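Local coordinates for mannuronan C5-epimerase (Pseudomonas syringae pv. tomato, PDB 4NK6), which catalyses the C5 epimerization of beta-D-mannuronate to alpha-L-guluronate in polymeric alginate and helps channel the polymer safely through the periplasm, at residues Gly35-Ala41 against Gly234-Asp238; Pro179-Phe185 against Ser203-Asn207; Ser239-Trp245 against Asn261-Ile267. The contacts are given in a common frame with arbitrary orientation. Residues are numbered along the deposited sequence.

Interaction 1: Gly35-Ala41 against Gly234-Asp238; sequences GYTTEAA and GWIID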
loop_
_atom_site.group_PDB
_atom_site.type_symbol
_atom_site.label_atom_id
_atom_site.label_comp_id
_atom_site.label_asym_id
_atom_site.label_seq_id
_atom_site.Cartn_x
_atom_site.Cartn_y
_atom_site.Cartn_z
ATOM N N GLY A 35 -20.034 -4.718 2.531
ATOM C CA GLY A 35 -20.338 -3.620 1.629
ATOM C C GLY A 35 -19.228 -3.256 0.638
ATOM O O GLY A 35 -19.438 -2.427 -0.248
ATOM N N TYR A 36 -18.050 -3.863 0.767
ATOM C CA TYR A 36 -16.939 -3.551 -0.143
ATOM C C TYR A 36 -16.925 -4.464 -1.375
ATOM O O TYR A 36 -16.201 -5.466 -1.425
ATOM C CB TYR A 36 -15.591 -3.585 0.595
ATOM C CG TYR A 36 -15.568 -2.710 1.834
ATOM C CD1 TYR A 36 -16.058 -1.406 1.802
ATOM C CD2 TYR A 36 -15.102 -3.202 3.049
ATOM C CE1 TYR A 36 -16.065 -0.610 2.946
ATOM C CE2 TYR A 36 -15.101 -2.411 4.196
ATOM C CZ TYR A 36 -15.578 -1.121 4.138
ATOM O OH TYR A 36 -15.573 -0.344 5.274
ATOM N N THR A 37 -17.741 -4.103 -2.364
ATOM C CA THR A 37 -17.941 -4.916 -3.560
ATOM C C THR A 37 -17.890 -4.053 -4.815
ATOM O O THR A 37 -18.064 -2.833 -4.753
ATOM C CB THR A 37 -19.318 -5.625 -3.554
ATOM O OG1 THR A 37 -20.345 -4.659 -3.790
ATOM C CG2 THR A 37 -19.581 -6.332 -2.232
ATOM N N THR A 38 -17.668 -4.694 -5.958
ATOM C CA THR A 38 -17.625 -3.986 -7.232
ATOM C C THR A 38 -18.966 -3.324 -7.554
ATOM O O THR A 38 -19.003 -2.231 -8.120
ATOM C CB THR A 38 -17.195 -4.920 -8.392
ATOM O OG1 THR A 38 -15.894 -5.458 -8.118
ATOM C CG2 THR A 38 -17.148 -4.163 -9.717
ATOM N N GLU A 39 -20.074 -3.966 -7.195
ATOM C CA GLU A 39 -21.368 -3.342 -7.458
ATOM C C GLU A 39 -21.559 -2.075 -6.618
ATOM O O GLU A 39 -22.117 -1.090 -7.094
ATOM C CB GLU A 39 -22.540 -4.317 -7.285
ATOM C CG GLU A 39 -23.818 -3.828 -7.975
ATOM C CD GLU A 39 -23.559 -3.129 -9.325
ATOM O OE1 GLU A 39 -23.746 -1.890 -9.406
ATOM O OE2 GLU A 39 -23.188 -3.812 -10.308
ATOM N N ALA A 40 -21.078 -2.084 -5.381
ATOM C CA ALA A 40 -21.127 -0.873 -4.571
ATOM C C ALA A 40 -20.153 0.184 -5.120
ATOM O O ALA A 40 -20.448 1.377 -5.086
ATOM C CB ALA A 40 -20.826 -1.185 -3.114
ATOM N N ALA A 41 -19.003 -0.247 -5.632
ATOM C CA ALA A 41 -18.034 0.717 -6.165
ATOM C C ALA A 41 -18.602 1.470 -7.367
ATOM O O ALA A 41 -18.443 2.681 -7.479
ATOM C CB ALA A 41 -16.706 0.043 -6.520
ATOM N N GLY A 234 -10.592 5.917 0.014
ATOM C CA GLY A 234 -11.039 5.068 -1.074
ATOM C C GLY A 234 -10.915 3.577 -0.826
ATOM O O GLY A 234 -10.677 3.140 0.301
ATOM N N TRP A 235 -11.089 2.789 -1.885
ATOM C CA TRP A 235 -11.058 1.339 -1.774
ATOM C C TRP A 235 -10.207 0.772 -2.879
ATOM O O TRP A 235 -10.178 1.301 -3.987
ATOM C CB TRP A 235 -12.446 0.710 -1.975
ATOM C CG TRP A 235 -13.587 1.158 -1.098
ATOM C CD1 TRP A 235 -13.528 1.915 0.039
ATOM C CD2 TRP A 235 -14.973 0.852 -1.306
ATOM N NE1 TRP A 235 -14.797 2.100 0.549
ATOM C CE2 TRP A 235 -15.699 1.459 -0.258
ATOM C CE3 TRP A 235 -15.670 0.121 -2.278
ATOM C CZ2 TRP A 235 -17.092 1.361 -0.160
ATOM C CZ3 TRP A 235 -17.047 0.024 -2.179
ATOM C CH2 TRP A 235 -17.746 0.640 -1.126
ATOM N N ILE A 236 -9.560 -0.344 -2.587
ATOM C CA ILE A 236 -8.955 -1.176 -3.610
ATOM C C ILE A 236 -9.389 -2.602 -3.305
ATOM O O ILE A 236 -8.972 -3.179 -2.298
ATOM C CB ILE A 236 -7.432 -1.066 -3.594
ATOM C CG1 ILE A 236 -7.008 0.324 -4.073
ATOM C CG2 ILE A 236 -6.822 -2.126 -4.508
ATOM C CD1 ILE A 236 -5.535 0.636 -3.843
ATOM N N ILE A 237 -10.245 -3.163 -4.155
ATOM C CA ILE A 237 -10.849 -4.458 -3.851
ATOM C C ILE A 237 -10.768 -5.467 -5.001
ATOM O O ILE A 237 -10.874 -5.102 -6.177
ATOM C CB ILE A 237 -12.332 -4.317 -3.399
ATOM C CG1 ILE A 237 -13.184 -3.743 -4.524
ATOM C CG2 ILE A 237 -12.455 -3.452 -2.139
ATOM C CD1 ILE A 237 -14.656 -3.674 -4.186
ATOM N N ASP A 238 -10.586 -6.736 -4.634
ATOM C CA ASP A 238 -10.616 -7.871 -5.564
ATOM C C ASP A 238 -9.775 -7.657 -6.820
ATOM O O ASP A 238 -10.167 -8.041 -7.918
ATOM C CB ASP A 238 -12.056 -8.205 -5.940
ATOM C CG ASP A 238 -12.923 -8.443 -4.725
ATOM O OD1 ASP A 238 -12.446 -9.107 -3.777
ATOM O OD2 ASP A 238 -14.068 -7.952 -4.710
HETATM O O HOH W 1 -15.410 -7.906 -2.592
HETATM O O HOH W 2 -16.169 -7.398 -6.209
#
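W235 gives up the most surface in this contact, followed by Y36 and I237. The CA-to-CB bond of W235 points from strand 233-236 toward G35-A41, and its indole meets Y36 in a T-shaped pair: the tyrosine edge faces the indole, centroid to five-membered-ring centroid 4.9 Å, planes at 72°, with Y36 CD1 3.5 Å from W235 CZ2. At its rim the indole reaches the start of helix 38-41, where A40 CB lies 4.1 Å from W235 CZ3. I237, two residues along and also directed at the segment, pushes its CD1 to 3.3 Å from T37 C, just where the helix begins. That beginning is N-capped by T37, whose OG1 accepts from A40 N at 3.1 Å. Beyond I237, D238 joins in through water: OD2 takes hydrogen bonds from two waters, one of which also donates to Y36 O while the other accepts from T38 N. In this way an N-terminal extension is laid across one turn of the right-handed parallel beta-helix, with V257 and A197 of adjacent turns touching the same side chains. No direct hydrogen bond joins the two segments, so the extension is held by aromatic and aliphatic surface, with water bridging the polar backbone to D238.

Interaction 2: Pro179-Phe185 against Ser203-Asn207; sequences PDEFRPF and SMGYN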
loop_
_atom_site.group_PDB
_atom_site.type_symbol
_atom_site.label_atom_id
_atom_site.label_comp_id
_atom_site.label_asym_id
_atom_site.label_seq_id
_atom_site.Cartn_x
_atom_site.Cartn_y
_atom_site.Cartn_z
ATOM N N PRO A 179 16.208 0.325 -9.707
ATOM C CA PRO A 179 15.406 1.225 -8.859
ATOM C C PRO A 179 15.068 2.591 -9.468
ATOM O O PRO A 179 13.957 3.080 -9.275
ATOM C CB PRO A 179 16.294 1.424 -7.620
ATOM C CG PRO A 179 17.157 0.183 -7.572
ATOM C CD PRO A 179 17.423 -0.154 -9.010
ATOM N N ASP A 180 15.999 3.199 -10.194
ATOM C CA ASP A 180 15.822 4.589 -10.615
ATOM C C ASP A 180 15.251 4.781 -12.019
ATOM O O ASP A 180 15.105 5.905 -12.475
ATOM C CB ASP A 180 17.142 5.363 -10.481
ATOM C CG ASP A 180 17.622 5.451 -9.038
ATOM O OD1 ASP A 180 16.784 5.561 -8.124
ATOM O OD2 ASP A 180 18.841 5.402 -8.818
ATOM N N GLU A 181 14.937 3.692 -12.709
ATOM C CA GLU A 181 14.353 3.805 -14.037
ATOM C C GLU A 181 12.878 4.164 -13.900
ATOM O O GLU A 181 12.135 3.455 -13.229
ATOM C CB GLU A 181 14.501 2.482 -14.793
ATOM C CG GLU A 181 13.796 2.454 -16.140
ATOM C CD GLU A 181 13.917 1.111 -16.833
ATOM O OE1 GLU A 181 13.877 0.063 -16.148
ATOM O OE2 GLU A 181 14.051 1.103 -18.070
ATOM N N PHE A 182 12.461 5.261 -14.524
ATOM C CA PHE A 182 11.064 5.679 -14.454
ATOM C C PHE A 182 10.121 4.570 -14.929
ATOM O O PHE A 182 10.357 3.947 -15.968
ATOM C CB PHE A 182 10.821 6.948 -15.303
ATOM C CG PHE A 182 9.353 7.212 -15.569
ATOM C CD1 PHE A 182 8.596 7.951 -14.672
ATOM C CD2 PHE A 182 8.721 6.686 -16.696
ATOM C CE1 PHE A 182 7.237 8.176 -14.895
ATOM C CE2 PHE A 182 7.361 6.897 -16.917
ATOM C CZ PHE A 182 6.620 7.648 -16.014
ATOM N N ARG A 183 9.061 4.318 -14.161
ATOM C CA ARG A 183 7.951 3.496 -14.628
ATOM C C ARG A 183 6.660 4.211 -14.257
ATOM O O ARG A 183 6.579 4.833 -13.197
ATOM C CB ARG A 183 7.989 2.080 -14.021
ATOM C CG ARG A 183 9.279 1.315 -14.338
ATOM C CD ARG A 183 9.173 -0.173 -14.001
ATOM N NE ARG A 183 8.786 -0.407 -12.612
ATOM C CZ ARG A 183 8.379 -1.583 -12.136
ATOM N NH1 ARG A 183 8.310 -2.651 -12.930
ATOM N NH2 ARG A 183 8.043 -1.697 -10.865
ATOM N N PRO A 184 5.665 4.166 -15.150
ATOM C CA PRO A 184 4.346 4.748 -14.882
ATOM C C PRO A 184 3.801 4.338 -13.526
ATOM O O PRO A 184 4.198 3.309 -12.988
ATOM C CB PRO A 184 3.486 4.156 -15.998
ATOM C CG PRO A 184 4.454 4.110 -17.171
ATOM C CD PRO A 184 5.774 3.679 -16.537
ATOM N N PHE A 185 2.888 5.138 -12.987
ATOM C CA PHE A 185 2.381 4.900 -11.650
ATOM C C PHE A 185 1.040 5.593 -11.499
ATOM O O PHE A 185 0.622 6.366 -12.364
ATOM C CB PHE A 185 3.377 5.426 -10.600
ATOM C CG PHE A 185 3.692 6.895 -10.749
ATOM C CD1 PHE A 185 2.865 7.859 -10.188
ATOM C CD2 PHE A 185 4.814 7.312 -11.450
ATOM C CE1 PHE A 185 3.141 9.203 -10.337
ATOM C CE2 PHE A 185 5.106 8.661 -11.599
ATOM C CZ PHE A 185 4.278 9.609 -11.044
ATOM N N SER A 203 3.714 -3.770 -13.045
ATOM C CA SER A 203 4.957 -3.125 -13.465
ATOM C C SER A 203 5.034 -1.617 -13.219
ATOM O O SER A 203 5.853 -0.926 -13.819
ATOM C CB SER A 203 5.273 -3.475 -14.923
ATOM O OG SER A 203 5.558 -4.863 -15.021
ATOM N N MET A 204 4.220 -1.121 -12.295
ATOM C CA MET A 204 4.226 0.302 -11.976
ATOM C C MET A 204 5.180 0.669 -10.856
ATOM O O MET A 204 5.446 -0.129 -9.965
ATOM C CB MET A 204 2.835 0.744 -11.539
ATOM C CG MET A 204 1.794 0.725 -12.642
ATOM S SD MET A 204 0.245 1.328 -11.975
ATOM C CE MET A 204 -0.783 1.263 -13.452
ATOM N N GLY A 205 5.649 1.911 -10.879
ATOM C CA GLY A 205 6.351 2.448 -9.738
ATOM C C GLY A 205 7.853 2.314 -9.831
ATOM O O GLY A 205 8.384 1.412 -10.492
ATOM N N TYR A 206 8.540 3.211 -9.139
ATOM C CA TYR A 206 9.985 3.152 -9.039
ATOM C C TYR A 206 10.446 3.988 -7.846
ATOM O O TYR A 206 9.624 4.570 -7.139
ATOM C CB TYR A 206 10.649 3.594 -10.354
ATOM C CG TYR A 206 10.527 5.067 -10.690
ATOM C CD1 TYR A 206 9.289 5.638 -10.971
ATOM C CD2 TYR A 206 11.661 5.882 -10.758
ATOM C CE1 TYR A 206 9.172 6.993 -11.295
ATOM C CE2 TYR A 206 11.565 7.240 -11.082
ATOM C CZ TYR A 206 10.308 7.786 -11.354
ATOM O OH TYR A 206 10.183 9.128 -11.671
ATOM N N ASN A 207 11.757 4.022 -7.620
ATOM C CA ASN A 207 12.343 4.665 -6.439
ATOM C C ASN A 207 12.326 6.196 -6.527
ATOM O O ASN A 207 13.371 6.825 -6.661
ATOM C CB ASN A 207 13.783 4.162 -6.252
ATOM C CG ASN A 207 14.440 4.684 -4.976
ATOM O OD1 ASN A 207 13.796 4.814 -3.937
ATOM N ND2 ASN A 207 15.731 4.982 -5.060
#
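Y206 lays its ring face under the backbone of F182, whose CA sits 3.6 Å from the Y206 ring centroid and almost on the ring normal, a CH-pi contact. The F182 ring then turns its edge to the same tyrosine in an offset edge-to-face pair, centroids 5.5 Å apart and planes at 71°. Neither segment is regular strand: these are loops from successive turns of the right-handed parallel beta-helix, leading into strands 186-188 and 215-217. Between them R183 reaches toward G205, giving NE and NH2 to G205 O at 2.8 and 3.1 Å, while R183 NH1 makes a salt bridge to D243, one turn beyond S203-N207. G205 N in turn donates to P184 O at 2.9 Å; at the G205 backbone angles (phi 95°, psi 154°) a CB would collide with M204 O. At the far end N207 N donates to P179 O at 2.9 Å, and N207 ND2 bonds D180 OD1 at 3.3 Å, with the N207 side chain about 12 Å from that of H274, the inferred proton acceptor.

Interaction 3: Ser239-Trp245 against Asn261-Ile267; sequences SEFADMW and NTYRDNI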
loop_
_atom_site.group_PDB
_atom_site.type_symbol
_atom_site.label_atom_id
_atom_site.label_comp_id
_atom_site.label_asym_id
_atom_site.label_seq_id
_atom_site.Cartn_x
_atom_site.Cartn_y
_atom_site.Cartn_z
ATOM N N SER A 239 -8.619 -7.035 -6.637
ATOM C CA SER A 239 -7.761 -6.677 -7.746
ATOM C C SER A 239 -6.427 -7.410 -7.659
ATOM O O SER A 239 -6.203 -8.192 -6.742
ATOM C CB SER A 239 -7.564 -5.158 -7.777
ATOM O OG SER A 239 -8.819 -4.550 -8.055
ATOM N N GLU A 240 -5.544 -7.165 -8.616
ATOM C CA GLU A 240 -4.272 -7.867 -8.628
ATOM C C GLU A 240 -3.140 -6.948 -9.068
ATOM O O GLU A 240 -3.251 -6.257 -10.080
ATOM C CB GLU A 240 -4.365 -9.121 -9.514
ATOM C CG GLU A 240 -3.046 -9.874 -9.646
ATOM C CD GLU A 240 -3.217 -11.293 -10.169
ATOM O OE1 GLU A 240 -4.165 -11.981 -9.740
ATOM O OE2 GLU A 240 -2.397 -11.722 -11.007
ATOM N N PHE A 241 -2.066 -6.933 -8.281
ATOM C CA PHE A 241 -0.930 -6.043 -8.501
ATOM C C PHE A 241 0.347 -6.866 -8.515
ATOM O O PHE A 241 0.615 -7.621 -7.581
ATOM C CB PHE A 241 -0.881 -4.971 -7.399
ATOM C CG PHE A 241 -2.152 -4.176 -7.298
ATOM C CD1 PHE A 241 -3.214 -4.641 -6.536
ATOM C CD2 PHE A 241 -2.303 -2.994 -8.009
ATOM C CE1 PHE A 241 -4.410 -3.920 -6.464
ATOM C CE2 PHE A 241 -3.497 -2.276 -7.950
ATOM C CZ PHE A 241 -4.550 -2.741 -7.178
ATOM N N ALA A 242 1.129 -6.721 -9.580
ATOM C CA ALA A 242 2.319 -7.536 -9.773
ATOM C C ALA A 242 3.482 -6.687 -10.272
ATOM O O ALA A 242 3.279 -5.743 -11.030
ATOM C CB ALA A 242 2.024 -8.661 -10.768
ATOM N N ASP A 243 4.695 -7.036 -9.852
ATOM C CA ASP A 243 5.909 -6.388 -10.357
ATOM C C ASP A 243 5.946 -4.880 -10.058
ATOM O O ASP A 243 6.640 -4.118 -10.741
ATOM C CB ASP A 243 6.070 -6.636 -11.864
ATOM C CG ASP A 243 7.498 -6.376 -12.349
ATOM O OD1 ASP A 243 8.427 -6.941 -11.744
ATOM O OD2 ASP A 243 7.690 -5.590 -13.300
ATOM N N MET A 244 5.181 -4.463 -9.048
ATOM C CA MET A 244 5.141 -3.072 -8.611
ATOM C C MET A 244 6.324 -2.784 -7.695
ATOM O O MET A 244 6.753 -3.658 -6.939
ATOM C CB MET A 244 3.853 -2.794 -7.830
ATOM C CG MET A 244 2.572 -3.402 -8.449
ATOM S SD MET A 244 1.789 -2.415 -9.732
ATOM C CE MET A 244 1.113 -1.083 -8.735
ATOM N N TRP A 245 6.834 -1.557 -7.732
ATOM C CA TRP A 245 7.900 -1.165 -6.793
ATOM C C TRP A 245 7.390 -1.276 -5.346
ATOM O O TRP A 245 7.961 -2.016 -4.539
ATOM C CB TRP A 245 8.433 0.238 -7.138
ATOM C CG TRP A 245 9.496 0.765 -6.216
ATOM C CD1 TRP A 245 9.344 1.735 -5.273
ATOM C CD2 TRP A 245 10.876 0.372 -6.170
ATOM N NE1 TRP A 245 10.535 1.960 -4.628
ATOM C CE2 TRP A 245 11.495 1.142 -5.165
ATOM C CE3 TRP A 245 11.645 -0.564 -6.870
ATOM C CZ2 TRP A 245 12.849 1.003 -4.835
ATOM C CZ3 TRP A 245 12.997 -0.696 -6.544
ATOM C CH2 TRP A 245 13.578 0.081 -5.532
ATOM N N ASN A 261 -7.479 -8.612 -2.442
ATOM C CA ASN A 261 -6.534 -8.455 -3.541
ATOM C C ASN A 261 -5.438 -9.500 -3.535
ATOM O O ASN A 261 -5.183 -10.130 -2.521
ATOM C CB ASN A 261 -5.882 -7.076 -3.500
ATOM C CG ASN A 261 -6.901 -5.956 -3.500
ATOM O OD1 ASN A 261 -7.578 -5.719 -4.501
ATOM N ND2 ASN A 261 -7.018 -5.263 -2.372
ATOM N N THR A 262 -4.799 -9.678 -4.684
ATOM C CA THR A 262 -3.575 -10.456 -4.768
ATOM C C THR A 262 -2.411 -9.515 -5.077
ATOM O O THR A 262 -2.423 -8.806 -6.090
ATOM C CB THR A 262 -3.682 -11.568 -5.843
ATOM O OG1 THR A 262 -4.600 -12.579 -5.403
ATOM C CG2 THR A 262 -2.335 -12.214 -6.079
ATOM N N TYR A 263 -1.431 -9.488 -4.176
ATOM C CA TYR A 263 -0.195 -8.737 -4.362
ATOM C C TYR A 263 0.929 -9.732 -4.582
ATOM O O TYR A 263 1.405 -10.363 -3.638
ATOM C CB TYR A 263 0.108 -7.861 -3.130
ATOM C CG TYR A 263 -0.764 -6.631 -3.060
ATOM C CD1 TYR A 263 -0.370 -5.448 -3.668
ATOM C CD2 TYR A 263 -2.008 -6.669 -2.432
ATOM C CE1 TYR A 263 -1.173 -4.320 -3.637
ATOM C CE2 TYR A 263 -2.822 -5.545 -2.390
ATOM C CZ TYR A 263 -2.398 -4.374 -2.996
ATOM O OH TYR A 263 -3.200 -3.254 -2.971
ATOM N N ARG A 264 1.353 -9.882 -5.831
ATOM C CA ARG A 264 2.284 -10.951 -6.165
ATOM C C ARG A 264 3.572 -10.427 -6.789
ATOM O O ARG A 264 3.538 -9.590 -7.693
ATOM C CB ARG A 264 1.613 -11.978 -7.091
ATOM C CG ARG A 264 1.106 -11.387 -8.405
ATOM C CD ARG A 264 0.489 -12.451 -9.319
ATOM N NE ARG A 264 1.399 -13.565 -9.578
ATOM C CZ ARG A 264 1.061 -14.662 -10.257
ATOM N NH1 ARG A 264 1.949 -15.633 -10.445
ATOM N NH2 ARG A 264 -0.166 -14.793 -10.751
ATOM N N ASP A 265 4.705 -10.924 -6.296
ATOM C CA ASP A 265 5.994 -10.670 -6.927
ATOM C C ASP A 265 6.293 -9.177 -7.067
ATOM O O ASP A 265 6.861 -8.737 -8.073
ATOM C CB ASP A 265 6.039 -11.346 -8.304
ATOM C CG ASP A 265 5.613 -12.806 -8.240
ATOM O OD1 ASP A 265 6.061 -13.508 -7.313
ATOM O OD2 ASP A 265 4.816 -13.242 -9.094
ATOM N N ASN A 266 5.896 -8.394 -6.075
ATOM C CA ASN A 266 6.274 -6.984 -6.068
ATOM C C ASN A 266 7.698 -6.809 -5.574
ATOM O O ASN A 266 8.253 -7.714 -4.956
ATOM C CB ASN A 266 5.276 -6.174 -5.258
ATOM C CG ASN A 266 3.886 -6.258 -5.852
ATOM O OD1 ASN A 266 3.661 -5.798 -6.969
ATOM N ND2 ASN A 266 2.962 -6.888 -5.136
ATOM N N ILE A 267 8.302 -5.657 -5.853
ATOM C CA ILE A 267 9.736 -5.537 -5.660
ATOM C C ILE A 267 10.131 -5.289 -4.203
ATOM O O ILE A 267 10.820 -6.112 -3.595
ATOM C CB ILE A 267 10.364 -4.448 -6.572
ATOM C CG1 ILE A 267 9.856 -4.586 -8.011
ATOM C CG2 ILE A 267 11.890 -4.500 -6.483
ATOM C CD1 ILE A 267 10.055 -5.971 -8.642
HETATM O O HOH W 3 7.906 -9.178 -10.531
#
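Strands 240-242 and 262-264 run parallel, their axes 4.8 Å apart and only 8° from aligned, and pair E240 with T262, F241 with Y263 and A242 with R264. The backbone hydrogen bonds follow the parallel pattern: T262 N to S239 O (2.9 Å), F241 N to T262 O (2.9 Å) and R264 N to F241 O (3.0 Å). Past the strands both chains bend at residues with positive phi, D243 and D265, yet the pairing resumes with I267 N to M244 O at 2.8 Å. These are consecutive turns of the right-handed parallel beta-helix, the fold common among proteins that bind and cleave long linear polysaccharides, so equivalent positions lie one above the other. On the inner face the F241 and Y263 rings lie nearly parallel, 14° between planes, but slid apart with centroids 5.0 Å from each other; I236 touches both. On the other face E240 OE2 forms a long salt bridge with R264 NH2, 3.8 Å, extended past the strand by one from R264 NE to D265 OD2, 3.5 Å, whose hydrogen bond is weak. Two asparagines stitch the ends, N261 OD1 accepting from S239 N at 2.7 Å and N266 OD1 from M244 N at 2.9 Å. A water donates to both D243 OD1 and D265 O, while D243 OD2 bonds S203 OG of the preceding turn and salt-bridges R183 NH1 one turn further back.

Overall arrangement
From the N terminus, G35-A41 waits 193 residues for its partner, so interaction 1 closes a long loop that contains the early turns of the beta-helix. Interaction 2 is nested inside that loop, joining two loops 18 residues apart. Interaction 3 opens after both have closed and links S239-W245 to the equivalent part of the following turn. Interactions 1 and 2 do not touch, nearest atoms about 10 Å apart, but interaction 3 meets each: I236 O to N261 ND2 (2.9 Å, probable hydrogen bond) on one end, and S203 N to A242 O and S203 OG to D243 OD2 on the other. Interaction 3 thus lies between the G35-A41 docking site and the loops 179-185 and 203-207.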